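Local coordinates for Ketoacyl_synth_N domain-containing protein (Photorhabdus luminescens subsp. laumondii, PDB 6SMO) that is a ketosynthase-like protein that pairs with a polyketide ketosynthase subunit and probably has, or contributes to, 3-oxoacyl-[acyl-carrier-protein] synthase activity, at residues C[50-55]-C[70-75]; C[102-107]-C[312-317]; C[256-261]-C[287-292]; C[205-210]-C[281-286]. All coordinates share one frame; numbering follows the deposited sequence.

Contact 1. Residues C[50-55]-C[70-75]; sequences SDFDGA and SVYGIV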
loop_
_atom_site.group_PDB
_atom_site.type_symbol
_atom_site.label_atom_id
_atom_site.label_comp_id
_atom_site.label_asym_id
_atom_site.label_seq_id
_atom_site.Cartn_x
_atom_site.Cartn_y
_atom_site.Cartn_z
ATOM N N SER C 50 23.744 9.919 -11.860
ATOM C CA SER C 50 24.855 10.045 -12.841
ATOM C C SER C 50 25.470 8.666 -13.107
ATOM O O SER C 50 25.766 7.953 -12.126
ATOM C CB SER C 50 25.893 11.023 -12.358
ATOM O OG SER C 50 25.343 12.327 -12.241
ATOM N N ASP C 51 25.647 8.314 -14.386
ATOM C CA ASP C 51 26.299 7.060 -14.853
ATOM C C ASP C 51 25.551 5.846 -14.284
ATOM O O ASP C 51 26.222 4.919 -13.786
ATOM C CB ASP C 51 27.782 7.034 -14.469
ATOM C CG ASP C 51 28.582 8.208 -15.006
ATOM O OD1 ASP C 51 28.266 8.675 -16.119
ATOM O OD2 ASP C 51 29.519 8.646 -14.308
ATOM N N PHE C 52 24.216 5.855 -14.360
ATOM C CA PHE C 52 23.330 4.755 -13.892
ATOM C C PHE C 52 22.500 4.219 -15.062
ATOM O O PHE C 52 21.958 5.026 -15.844
ATOM C CB PHE C 52 22.409 5.226 -12.762
ATOM C CG PHE C 52 21.488 4.153 -12.238
ATOM C CD1 PHE C 52 21.946 3.203 -11.336
ATOM C CD2 PHE C 52 20.169 4.077 -12.659
ATOM C CE1 PHE C 52 21.103 2.210 -10.861
ATOM C CE2 PHE C 52 19.327 3.083 -12.183
ATOM C CZ PHE C 52 19.795 2.153 -11.285
ATOM N N ASP C 53 22.406 2.889 -15.162
ATOM C CA ASP C 53 21.509 2.164 -16.103
ATOM C C ASP C 53 21.157 0.802 -15.493
ATOM O O ASP C 53 22.074 0.130 -14.981
ATOM C CB ASP C 53 22.153 2.011 -17.484
ATOM C CG ASP C 53 21.216 1.451 -18.543
ATOM O OD1 ASP C 53 19.995 1.691 -18.436
ATOM O OD2 ASP C 53 21.714 0.778 -19.467
ATOM N N GLY C 54 19.876 0.422 -15.554
ATOM C CA GLY C 54 19.340 -0.821 -14.963
ATOM C C GLY C 54 19.152 -1.911 -16.005
ATOM O O GLY C 54 18.102 -2.584 -15.968
ATOM N N ALA C 55 20.132 -2.081 -16.899
ATOM C CA ALA C 55 20.154 -3.115 -17.960
ATOM C C ALA C 55 20.831 -4.384 -17.428
ATOM O O ALA C 55 20.332 -5.488 -17.728
ATOM C CB ALA C 55 20.858 -2.586 -19.186
ATOM N N SER C 70 10.574 1.615 -8.860
ATOM C CA SER C 70 10.689 0.145 -8.661
ATOM C C SER C 70 12.071 -0.338 -9.121
ATOM O O SER C 70 12.619 -1.249 -8.472
ATOM C CB SER C 70 9.578 -0.599 -9.360
ATOM O OG SER C 70 8.337 -0.392 -8.701
ATOM N N VAL C 71 12.608 0.253 -10.196
ATOM C CA VAL C 71 13.966 -0.049 -10.741
ATOM C C VAL C 71 15.013 0.315 -9.679
ATOM O O VAL C 71 15.884 -0.531 -9.401
ATOM C CB VAL C 71 14.225 0.682 -12.075
ATOM C CG1 VAL C 71 15.682 0.596 -12.510
ATOM C CG2 VAL C 71 13.314 0.170 -13.181
ATOM N N TYR C 72 14.919 1.521 -9.105
ATOM C CA TYR C 72 15.833 2.040 -8.051
ATOM C C TYR C 72 15.763 1.142 -6.809
ATOM O O TYR C 72 16.803 0.942 -6.151
ATOM C CB TYR C 72 15.483 3.481 -7.666
ATOM C CG TYR C 72 15.592 4.513 -8.763
ATOM C CD1 TYR C 72 16.521 4.400 -9.785
ATOM C CD2 TYR C 72 14.775 5.634 -8.756
ATOM C CE1 TYR C 72 16.618 5.357 -10.784
ATOM C CE2 TYR C 72 14.862 6.602 -9.744
ATOM C CZ TYR C 72 15.788 6.465 -10.761
ATOM O OH TYR C 72 15.879 7.414 -11.738
ATOM N N GLY C 73 14.569 0.630 -6.494
ATOM C CA GLY C 73 14.316 -0.232 -5.323
ATOM C C GLY C 73 15.023 -1.572 -5.435
ATOM O O GLY C 73 15.644 -1.992 -4.440
ATOM N N ILE C 74 14.940 -2.216 -6.605
ATOM C CA ILE C 74 15.463 -3.595 -6.858
ATOM C C ILE C 74 16.998 -3.576 -6.829
ATOM O O ILE C 74 17.578 -4.507 -6.234
ATOM C CB ILE C 74 14.902 -4.163 -8.180
ATOM C CG1 ILE C 74 13.384 -4.356 -8.108
ATOM C CG2 ILE C 74 15.605 -5.458 -8.564
ATOM C CD1 ILE C 74 12.702 -4.415 -9.456
ATOM N N VAL C 75 17.631 -2.565 -7.439
ATOM C CA VAL C 75 19.121 -2.430 -7.498
ATOM C C VAL C 75 19.659 -2.168 -6.085
ATOM O O VAL C 75 20.757 -2.670 -5.776
ATOM C CB VAL C 75 19.584 -1.346 -8.494
ATOM C CG1 VAL C 75 19.159 -1.668 -9.918
ATOM C CG2 VAL C 75 19.122 0.052 -8.106
#
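Phe52 reaches from the loop after strand 46-47 to one flank of helix 68-84, in the thiolase-type fold of the ketosynthase N-terminal domain, and its ring meets Val71, Tyr72 and Val75. Two kinds of apolar contact carry the joint. The aliphatic ones lie at the edge of the phenyl ring, near its plane: Val75 presents CG2 to Phe52 CZ at 3.9 Å, and Val71, one helical turn earlier, holds CG1 4.4 Å from Phe52 CE2. With CG anti to the backbone N (chi1 -180°), the ring of Phe52 extends straight out from the loop, so that its far end does the touching. The aromatic contact is with Tyr72. Here Phe52 CE2 lies 3.8 Å from Tyr72 CE1, in the plane of the tyrosine ring and at its edge, while the two planes are turned 58° apart with centroids 5.8 Å from each other, an oblique pair. Ile13 of strand 5-13 touches Phe52, Tyr72 and Val75 alike and extends this apolar cluster into the sheet. The phenol OH of Tyr72 makes a weak hydrogen bond to Glu220. No hydrogen bond joins the two segments, and their contact rests on apolar burial.

Contact 2. Residues C[102-107]-C[312-317]; sequences NCFGGW and NQFSVS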
loop_
_atom_site.group_PDB
_atom_site.type_symbol
_atom_site.label_atom_id
_atom_site.label_comp_id
_atom_site.label_asym_id
_atom_site.label_seq_id
_atom_site.Cartn_x
_atom_site.Cartn_y
_atom_site.Cartn_z
ATOM N N ASN C 102 7.228 4.753 0.039
ATOM C CA ASN C 102 7.091 5.479 -1.252
ATOM C C ASN C 102 5.844 6.367 -1.205
ATOM O O ASN C 102 4.762 5.842 -0.879
ATOM C CB ASN C 102 7.038 4.517 -2.439
ATOM C CG ASN C 102 6.914 5.237 -3.765
ATOM O OD1 ASN C 102 5.892 5.129 -4.439
ATOM N ND2 ASN C 102 7.937 5.989 -4.135
ATOM N N CYS C 103 5.998 7.651 -1.546
ATOM C CA CYS C 103 4.968 8.714 -1.399
ATOM C C CYS C 103 4.351 9.076 -2.759
ATOM O O CYS C 103 3.107 9.099 -2.846
ATOM C CB CYS C 103 5.568 9.955 -0.747
ATOM S SG CYS C 103 6.292 9.631 0.882
ATOM N N PHE C 104 5.181 9.344 -3.774
ATOM C CA PHE C 104 4.772 9.968 -5.064
ATOM C C PHE C 104 4.385 8.913 -6.111
ATOM O O PHE C 104 3.795 9.304 -7.139
ATOM C CB PHE C 104 5.879 10.883 -5.595
ATOM C CG PHE C 104 5.910 12.247 -4.953
ATOM C CD1 PHE C 104 5.031 13.239 -5.359
ATOM C CD2 PHE C 104 6.808 12.534 -3.936
ATOM C CE1 PHE C 104 5.055 14.493 -4.766
ATOM C CE2 PHE C 104 6.829 13.788 -3.345
ATOM C CZ PHE C 104 5.953 14.765 -3.760
ATOM N N GLY C 105 4.699 7.636 -5.875
ATOM C CA GLY C 105 4.349 6.530 -6.789
ATOM C C GLY C 105 5.266 6.488 -8.000
ATOM O O GLY C 105 6.469 6.778 -7.838
ATOM N N GLY C 106 4.719 6.144 -9.171
ATOM C CA GLY C 106 5.470 5.994 -10.433
ATOM C C GLY C 106 4.757 6.646 -11.606
ATOM O O GLY C 106 4.130 5.914 -12.397
ATOM N N TRP C 107 4.871 7.971 -11.729
ATOM C CA TRP C 107 4.181 8.790 -12.763
ATOM C C TRP C 107 4.903 8.691 -14.112
ATOM O O TRP C 107 4.221 8.839 -15.144
ATOM C CB TRP C 107 4.045 10.248 -12.301
ATOM C CG TRP C 107 2.813 10.495 -11.488
ATOM C CD1 TRP C 107 2.731 10.654 -10.135
ATOM C CD2 TRP C 107 1.467 10.585 -11.986
ATOM N NE1 TRP C 107 1.430 10.851 -9.758
ATOM C CE2 TRP C 107 0.631 10.812 -10.871
ATOM C CE3 TRP C 107 0.889 10.506 -13.258
ATOM C CZ2 TRP C 107 -0.750 10.955 -10.996
ATOM C CZ3 TRP C 107 -0.475 10.648 -13.381
ATOM C CH2 TRP C 107 -1.282 10.870 -12.263
ATOM N N ASN C 312 16.297 16.831 -0.110
ATOM C CA ASN C 312 15.024 16.239 0.358
ATOM C C ASN C 312 14.681 15.091 -0.587
ATOM O O ASN C 312 14.522 15.344 -1.776
ATOM C CB ASN C 312 13.919 17.291 0.411
ATOM C CG ASN C 312 12.674 16.812 1.117
ATOM O OD1 ASN C 312 12.700 15.803 1.802
ATOM N ND2 ASN C 312 11.585 17.530 0.961
ATOM N N GLN C 313 14.612 13.870 -0.063
ATOM C CA GLN C 313 14.282 12.688 -0.896
ATOM C C GLN C 313 12.942 12.099 -0.455
ATOM O O GLN C 313 12.616 11.011 -0.934
ATOM C CB GLN C 313 15.386 11.643 -0.772
ATOM C CG GLN C 313 16.785 12.210 -0.945
ATOM C CD GLN C 313 17.827 11.129 -0.851
ATOM O OE1 GLN C 313 18.581 11.047 0.113
ATOM N NE2 GLN C 313 17.865 10.278 -1.855
ATOM N N PHE C 314 12.215 12.800 0.421
ATOM C CA PHE C 314 10.921 12.304 0.962
ATOM C C PHE C 314 11.147 10.997 1.720
ATOM O O PHE C 314 11.890 11.018 2.694
ATOM C CB PHE C 314 9.810 12.310 -0.087
ATOM C CG PHE C 314 9.614 13.670 -0.696
ATOM C CD1 PHE C 314 8.799 14.602 -0.086
ATOM C CD2 PHE C 314 10.295 14.035 -1.840
ATOM C CE1 PHE C 314 8.645 15.864 -0.627
ATOM C CE2 PHE C 314 10.140 15.295 -2.383
ATOM C CZ PHE C 314 9.314 16.204 -1.775
ATOM N N SER C 315 10.528 9.908 1.268
ATOM C CA SER C 315 10.609 8.598 1.962
ATOM C C SER C 315 12.053 8.094 2.072
ATOM O O SER C 315 12.351 7.402 3.042
ATOM C CB SER C 315 9.684 7.581 1.359
ATOM O OG SER C 315 10.101 7.226 0.057
ATOM N N VAL C 316 12.880 8.332 1.061
ATOM C CA VAL C 316 14.305 7.900 1.104
ATOM C C VAL C 316 15.034 8.657 2.222
ATOM O O VAL C 316 15.942 8.075 2.826
ATOM C CB VAL C 316 14.991 8.032 -0.268
ATOM C CG1 VAL C 316 16.360 7.381 -0.277
ATOM C CG2 VAL C 316 14.131 7.442 -1.365
ATOM N N SER C 317 14.704 9.932 2.426
ATOM C CA SER C 317 15.325 10.730 3.514
ATOM C C SER C 317 15.042 10.056 4.859
ATOM O O SER C 317 13.892 9.703 5.122
ATOM C CB SER C 317 14.838 12.138 3.502
ATOM O OG SER C 317 15.357 12.823 2.384
#
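Phe104 points the edge of its ring at the face of Phe314, a T-shaped stack within the thiolase-type fold of the ketosynthases, between the loop after strand 96-101 and the one before helix 319-329. The ring planes stand 76° apart and the centroids 4.9 Å. Phe104 CE2 sits 3.6 Å above the plane of Phe314, over the centre of the ring, at almost equal distance from all six carbons. Beside the stack, Cys103 SG packs on Ser315 CB at 4.0 Å, and Ser315 OG passes 3.7 Å from Asn102 CA. That hydroxyl is paired with Glu187 OE1 and the Gly101 carbonyl oxygen; since Glu187 OE1 also takes the N-H of Cys103, one carboxylate oxygen positions both loops. Farther out, Leu198 of helix 192-204 touches both phenylalanines. The partner PKS_KS chain packs Phe165 on Phe104 and Tyr162 on Phe314, which places the aromatic pair at the subunit interface. Within 312-317 the turn is tied by Gln313 N to Ser317 OG at 2.8 Å. On the other face of the Phe314 ring, Asn312 ND2 lies 3.7 Å above the plane, displaced toward the rim.

Contact 3. Residues C[256-261]-C[287-292]; sequences NTRNNT and KEITSK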
loop_
_atom_site.group_PDB
_atom_site.type_symbol
_atom_site.label_atom_id
_atom_site.label_comp_id
_atom_site.label_asym_id
_atom_site.label_seq_id
_atom_site.Cartn_x
_atom_site.Cartn_y
_atom_site.Cartn_z
ATOM N N ASN C 256 2.252 23.090 20.763
ATOM C CA ASN C 256 2.344 22.781 22.217
ATOM C C ASN C 256 2.818 21.333 22.399
ATOM O O ASN C 256 3.795 21.125 23.144
ATOM C CB ASN C 256 1.020 23.042 22.940
ATOM C CG ASN C 256 0.609 24.500 22.912
ATOM O OD1 ASN C 256 -0.505 24.828 22.506
ATOM N ND2 ASN C 256 1.499 25.384 23.334
ATOM N N THR C 257 2.158 20.377 21.736
ATOM C CA THR C 257 2.462 18.921 21.808
ATOM C C THR C 257 3.789 18.618 21.100
ATOM O O THR C 257 4.446 17.634 21.490
ATOM C CB THR C 257 1.322 18.082 21.214
ATOM O OG1 THR C 257 1.071 18.545 19.888
ATOM C CG2 THR C 257 0.050 18.153 22.032
ATOM N N ARG C 258 4.158 19.430 20.099
ATOM C CA ARG C 258 5.390 19.277 19.276
ATOM C C ARG C 258 6.613 19.129 20.189
ATOM O O ARG C 258 7.362 18.146 20.015
ATOM C CB ARG C 258 5.542 20.483 18.341
ATOM C CG ARG C 258 6.780 20.454 17.456
ATOM C CD ARG C 258 7.031 21.796 16.791
ATOM N NE ARG C 258 7.237 22.857 17.770
ATOM C CZ ARG C 258 7.271 24.159 17.497
ATOM N NH1 ARG C 258 7.464 25.027 18.476
ATOM N NH2 ARG C 258 7.112 24.596 16.259
ATOM N N ASN C 259 6.800 20.070 21.121
ATOM C CA ASN C 259 7.973 20.140 22.036
ATOM C C ASN C 259 7.943 18.958 23.014
ATOM O O ASN C 259 9.033 18.464 23.370
ATOM C CB ASN C 259 8.028 21.476 22.782
ATOM C CG ASN C 259 8.384 22.646 21.887
ATOM O OD1 ASN C 259 8.216 22.583 20.671
ATOM N ND2 ASN C 259 8.875 23.722 22.481
ATOM N N ASN C 260 6.748 18.527 23.432
ATOM C CA ASN C 260 6.542 17.376 24.354
ATOM C C ASN C 260 6.916 16.068 23.642
ATOM O O ASN C 260 7.428 15.160 24.323
ATOM C CB ASN C 260 5.105 17.318 24.881
ATOM C CG ASN C 260 4.729 18.517 25.727
ATOM O OD1 ASN C 260 3.728 19.178 25.463
ATOM N ND2 ASN C 260 5.524 18.807 26.744
ATOM N N THR C 261 6.668 15.979 22.329
ATOM C CA THR C 261 6.913 14.769 21.495
ATOM C C THR C 261 8.420 14.547 21.313
ATOM O O THR C 261 8.828 13.372 21.222
ATOM C CB THR C 261 6.205 14.868 20.137
ATOM O OG1 THR C 261 4.880 15.356 20.346
ATOM C CG2 THR C 261 6.140 13.543 19.409
ATOM N N LYS C 287 16.614 22.935 15.330
ATOM C CA LYS C 287 17.815 22.949 16.212
ATOM C C LYS C 287 17.465 23.580 17.566
ATOM O O LYS C 287 18.018 23.117 18.581
ATOM C CB LYS C 287 18.983 23.690 15.551
ATOM C CG LYS C 287 20.347 23.403 16.170
ATOM C CD LYS C 287 21.492 24.170 15.543
ATOM C CE LYS C 287 22.828 23.857 16.185
ATOM N NZ LYS C 287 23.907 24.729 15.666
ATOM N N GLU C 288 16.583 24.588 17.583
ATOM C CA GLU C 288 16.160 25.307 18.816
ATOM C C GLU C 288 15.303 24.379 19.686
ATOM O O GLU C 288 15.656 24.197 20.868
ATOM C CB GLU C 288 15.388 26.583 18.470
ATOM C CG GLU C 288 15.178 27.505 19.659
ATOM C CD GLU C 288 14.205 28.648 19.424
ATOM O OE1 GLU C 288 14.039 29.056 18.258
ATOM O OE2 GLU C 288 13.614 29.128 20.412
ATOM N N ILE C 289 14.228 23.816 19.122
ATOM C CA ILE C 289 13.181 23.053 19.873
ATOM C C ILE C 289 13.733 21.693 20.325
ATOM O O ILE C 289 13.372 21.267 21.440
ATOM C CB ILE C 289 11.874 22.912 19.059
ATOM C CG1 ILE C 289 12.067 22.155 17.740
ATOM C CG2 ILE C 289 11.239 24.279 18.845
ATOM C CD1 ILE C 289 10.779 21.837 17.014
ATOM N N THR C 290 14.567 21.037 19.508
ATOM C CA THR C 290 15.118 19.681 19.788
ATOM C C THR C 290 16.195 19.774 20.878
ATOM O O THR C 290 16.211 18.890 21.758
ATOM C CB THR C 290 15.662 19.011 18.519
ATOM O OG1 THR C 290 14.743 19.235 17.449
ATOM C CG2 THR C 290 15.875 17.523 18.695
ATOM N N SER C 291 17.057 20.795 20.815
ATOM C CA SER C 291 18.146 21.055 21.796
ATOM C C SER C 291 17.555 21.391 23.170
ATOM O O SER C 291 18.169 21.005 24.185
ATOM C CB SER C 291 19.063 22.152 21.319
ATOM O OG SER C 291 19.683 21.795 20.092
ATOM N N LYS C 292 16.411 22.085 23.196
ATOM C CA LYS C 292 15.694 22.485 24.437
ATOM C C LYS C 292 15.101 21.237 25.103
ATOM O O LYS C 292 15.115 21.170 26.346
ATOM C CB LYS C 292 14.612 23.525 24.125
ATOM C CG LYS C 292 14.188 24.395 25.302
ATOM C CD LYS C 292 13.020 23.844 26.092
ATOM C CE LYS C 292 12.611 24.745 27.237
ATOM N NZ LYS C 292 11.596 24.102 28.105
#
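Arg258 leaves its helix with CG anti to the backbone N, then bends at chi3 (60°), and this bend turns one face of the guanidinium toward Ile289 of the facing helix. Ile289 contributes its own geometry: with chi1 at 61°, CG1 lies between the backbone N and the carbonyl carbon, and both branches face helix 255-261. Its CD1 reaches over one face of the guanidinium and lies 3.8 Å from Arg258 CD, while the other branch, CG2, is 3.9 Å from Arg258 NH1. The two side chains cross at about a right angle. Asn259 also meets CG2 of Ile289, through OD1 at 3.9 Å, so the isoleucine fits between two neighbouring residues of the opposite helix. These neighbours are bonded to each other. Arg258 NE donates to Asn259 OD1 across 3.1 Å, approaching nearly in line with the amide C=O and with the oxygen in the guanidinium plane (N-H...O 158°); NH1 adds a weak bond to the same oxygen, which holds the flat group in its orientation. Leu262, just after helix 255-261, touches Ile289 as well, and Arg258 NH2 makes a weak hydrogen bond to Val209 O. No hydrogen bond crosses between the helices. The contact thus packs helix 255-261 against helix 286-296 through hydrocarbon lying on the face of a cation whose edge is bonded to the Asn259 amide oxygen, and the positive charge probably polarises the Asn259 carbonyl.

Contact 4. Residues C[205-210]-C[281-286]; sequences KHSEVF and GIYDDE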
loop_
_atom_site.group_PDB
_atom_site.type_symbol
_atom_site.label_atom_id
_atom_site.label_comp_id
_atom_site.label_asym_id
_atom_site.label_seq_id
_atom_site.Cartn_x
_atom_site.Cartn_y
_atom_site.Cartn_z
ATOM N N LYS C 205 5.915 26.655 0.495
ATOM C CA LYS C 205 5.039 26.006 1.512
ATOM C C LYS C 205 5.788 25.859 2.841
ATOM O O LYS C 205 6.892 25.276 2.838
ATOM C CB LYS C 205 4.540 24.641 1.027
ATOM C CG LYS C 205 3.269 24.683 0.191
ATOM C CD LYS C 205 2.571 23.344 0.071
ATOM C CE LYS C 205 1.120 23.468 -0.347
ATOM N NZ LYS C 205 0.262 23.936 0.767
ATOM N N HIS C 206 5.191 26.364 3.926
ATOM C CA HIS C 206 5.686 26.251 5.325
ATOM C C HIS C 206 4.854 25.200 6.070
ATOM O O HIS C 206 3.703 24.955 5.655
ATOM C CB HIS C 206 5.641 27.621 6.022
ATOM C CG HIS C 206 4.313 27.961 6.613
ATOM N ND1 HIS C 206 3.229 28.329 5.839
ATOM C CD2 HIS C 206 3.891 27.991 7.896
ATOM C CE1 HIS C 206 2.195 28.569 6.620
ATOM N NE2 HIS C 206 2.576 28.369 7.888
ATOM N N SER C 207 5.424 24.606 7.122
ATOM C CA SER C 207 4.742 23.655 8.041
ATOM C C SER C 207 4.052 24.444 9.159
ATOM O O SER C 207 4.732 25.260 9.810
ATOM C CB SER C 207 5.711 22.638 8.592
ATOM O OG SER C 207 5.078 21.791 9.541
ATOM N N GLU C 208 2.752 24.206 9.363
ATOM C CA GLU C 208 1.917 24.889 10.390
ATOM C C GLU C 208 2.404 24.509 11.794
ATOM O O GLU C 208 2.226 25.329 12.715
ATOM C CB GLU C 208 0.441 24.529 10.211
ATOM C CG GLU C 208 -0.174 25.099 8.944
ATOM C CD GLU C 208 -1.611 24.679 8.689
ATOM O OE1 GLU C 208 -1.950 24.423 7.516
ATOM O OE2 GLU C 208 -2.390 24.612 9.663
ATOM N N VAL C 209 2.990 23.315 11.946
ATOM C CA VAL C 209 3.489 22.773 13.247
ATOM C C VAL C 209 4.925 23.257 13.480
ATOM O O VAL C 209 5.181 23.821 14.560
ATOM C CB VAL C 209 3.400 21.234 13.287
ATOM C CG1 VAL C 209 3.899 20.668 14.609
ATOM C CG2 VAL C 209 1.987 20.743 13.003
ATOM N N PHE C 210 5.820 23.047 12.509
ATOM C CA PHE C 210 7.293 23.211 12.662
ATOM C C PHE C 210 7.718 24.641 12.298
ATOM O O PHE C 210 8.396 25.277 13.131
ATOM C CB PHE C 210 8.028 22.138 11.855
ATOM C CG PHE C 210 7.895 20.757 12.447
ATOM C CD1 PHE C 210 8.553 20.427 13.622
ATOM C CD2 PHE C 210 7.090 19.798 11.852
ATOM C CE1 PHE C 210 8.423 19.165 14.180
ATOM C CE2 PHE C 210 6.962 18.535 12.412
ATOM C CZ PHE C 210 7.625 18.221 13.576
ATOM N N GLY C 281 16.642 18.376 9.152
ATOM C CA GLY C 281 17.387 19.384 8.374
ATOM C C GLY C 281 16.549 20.042 7.289
ATOM O O GLY C 281 17.151 20.657 6.387
ATOM N N ILE C 282 15.218 19.929 7.368
ATOM C CA ILE C 282 14.258 20.555 6.408
ATOM C C ILE C 282 13.912 21.963 6.907
ATOM O O ILE C 282 14.022 22.914 6.107
ATOM C CB ILE C 282 12.994 19.688 6.231
ATOM C CG1 ILE C 282 13.321 18.279 5.726
ATOM C CG2 ILE C 282 11.976 20.383 5.336
ATOM C CD1 ILE C 282 13.900 18.229 4.327
ATOM N N TYR C 283 13.511 22.079 8.178
ATOM C CA TYR C 283 12.925 23.304 8.786
ATOM C C TYR C 283 13.960 24.008 9.673
ATOM O O TYR C 283 14.862 23.337 10.216
ATOM C CB TYR C 283 11.649 22.945 9.553
ATOM C CG TYR C 283 10.608 22.253 8.709
ATOM C CD1 TYR C 283 9.725 22.978 7.926
ATOM C CD2 TYR C 283 10.521 20.870 8.669
ATOM C CE1 TYR C 283 8.773 22.350 7.137
ATOM C CE2 TYR C 283 9.575 20.225 7.889
ATOM C CZ TYR C 283 8.697 20.969 7.119
ATOM O OH TYR C 283 7.763 20.341 6.346
ATOM N N ASP C 284 13.807 25.329 9.818
ATOM C CA ASP C 284 14.777 26.248 10.473
ATOM C C ASP C 284 14.778 26.036 11.993
ATOM O O ASP C 284 15.875 26.030 12.584
ATOM C CB ASP C 284 14.453 27.712 10.153
ATOM C CG ASP C 284 14.565 28.072 8.681
ATOM O OD1 ASP C 284 14.567 27.146 7.846
ATOM O OD2 ASP C 284 14.646 29.280 8.381
ATOM N N ASP C 285 13.594 25.871 12.595
ATOM C CA ASP C 285 13.377 25.947 14.066
ATOM C C ASP C 285 13.782 24.639 14.761
ATOM O O ASP C 285 13.807 24.638 16.007
ATOM C CB ASP C 285 11.918 26.291 14.383
ATOM C CG ASP C 285 11.478 27.656 13.879
ATOM O OD1 ASP C 285 12.333 28.562 13.810
ATOM O OD2 ASP C 285 10.282 27.802 13.556
ATOM N N GLU C 286 14.091 23.580 14.003
ATOM C CA GLU C 286 14.400 22.220 14.530
ATOM C C GLU C 286 15.475 22.296 15.622
ATOM O O GLU C 286 15.232 21.748 16.716
ATOM C CB GLU C 286 14.865 21.292 13.405
ATOM C CG GLU C 286 15.263 19.907 13.890
ATOM C CD GLU C 286 15.526 18.892 12.791
ATOM O OE1 GLU C 286 15.811 19.312 11.651
ATOM O OE2 GLU C 286 15.445 17.681 13.080
#
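Phe210 and Asp285 bring the two backbones nearest, with CA atoms 6.8 Å apart, where two loops of the thiolase-type fold meet beside helix 286-296. The segment 205-210, which follows helix 192-204, is extended up to Ser207; 208-210 then take helical phi and psi values without the regular bonds. The other segment starts at Gly281 with a positive phi of 78° and runs through the extended Tyr283 toward helix 286-296. Tyr283 is the central side chain. Phe210 CB lies over one face of its ring, 4.1 Å from Tyr283 CG, and Ile282 CG2 covers the opposite face, toward the rim. The rings of Phe210 and Tyr283 are near parallel, 23° apart in plane, yet slid so far that they barely overlap, with centroids at 5.8 Å. Farther along the phenol, Ser207 CB approaches Tyr283 CE1 obliquely at 3.4 Å. Asn359 ties together the polar groups of this pair: its backbone O bonds to Ser207 OG and its side-chain OD1 to Tyr283 OH. Phe357 stacks on Phe210. Asp285 OD2 is 3.2 Å from Phe210 O; both are acceptors, so no hydrogen bond joins them. Gly281 N, at the start of its segment, donates to Glu286 OE1 at the end of it, across 2.8 Å in a nearly straight bond (173°) that uses the syn lone pair of the carboxylate oxygen.

Contact 2 lies closest to the chain's centre, about 9 Å from it, and approaches the ligand region: the side chain of Asn102 is about 11 Å from the bound pentaoxododecanal, and Trp107 meets the pocket residue Trp133 edge-to-face. Contact 1 is about 15 Å from contact 2 between centres, with nearest atoms about 7 Å apart. Contacts 3 and 4 form one continuous patch, their centres about 12 Å apart, in which Ile289 CD1 lies 4.3 Å from Phe210 CD1. Contact 4 also touches contact 2, through Ile282 CD1 and Asn312 OD1 at 3.7 Å. Contacts 1 and 3 lie on opposite sides of the chain's centre, about 39 Å apart between centres.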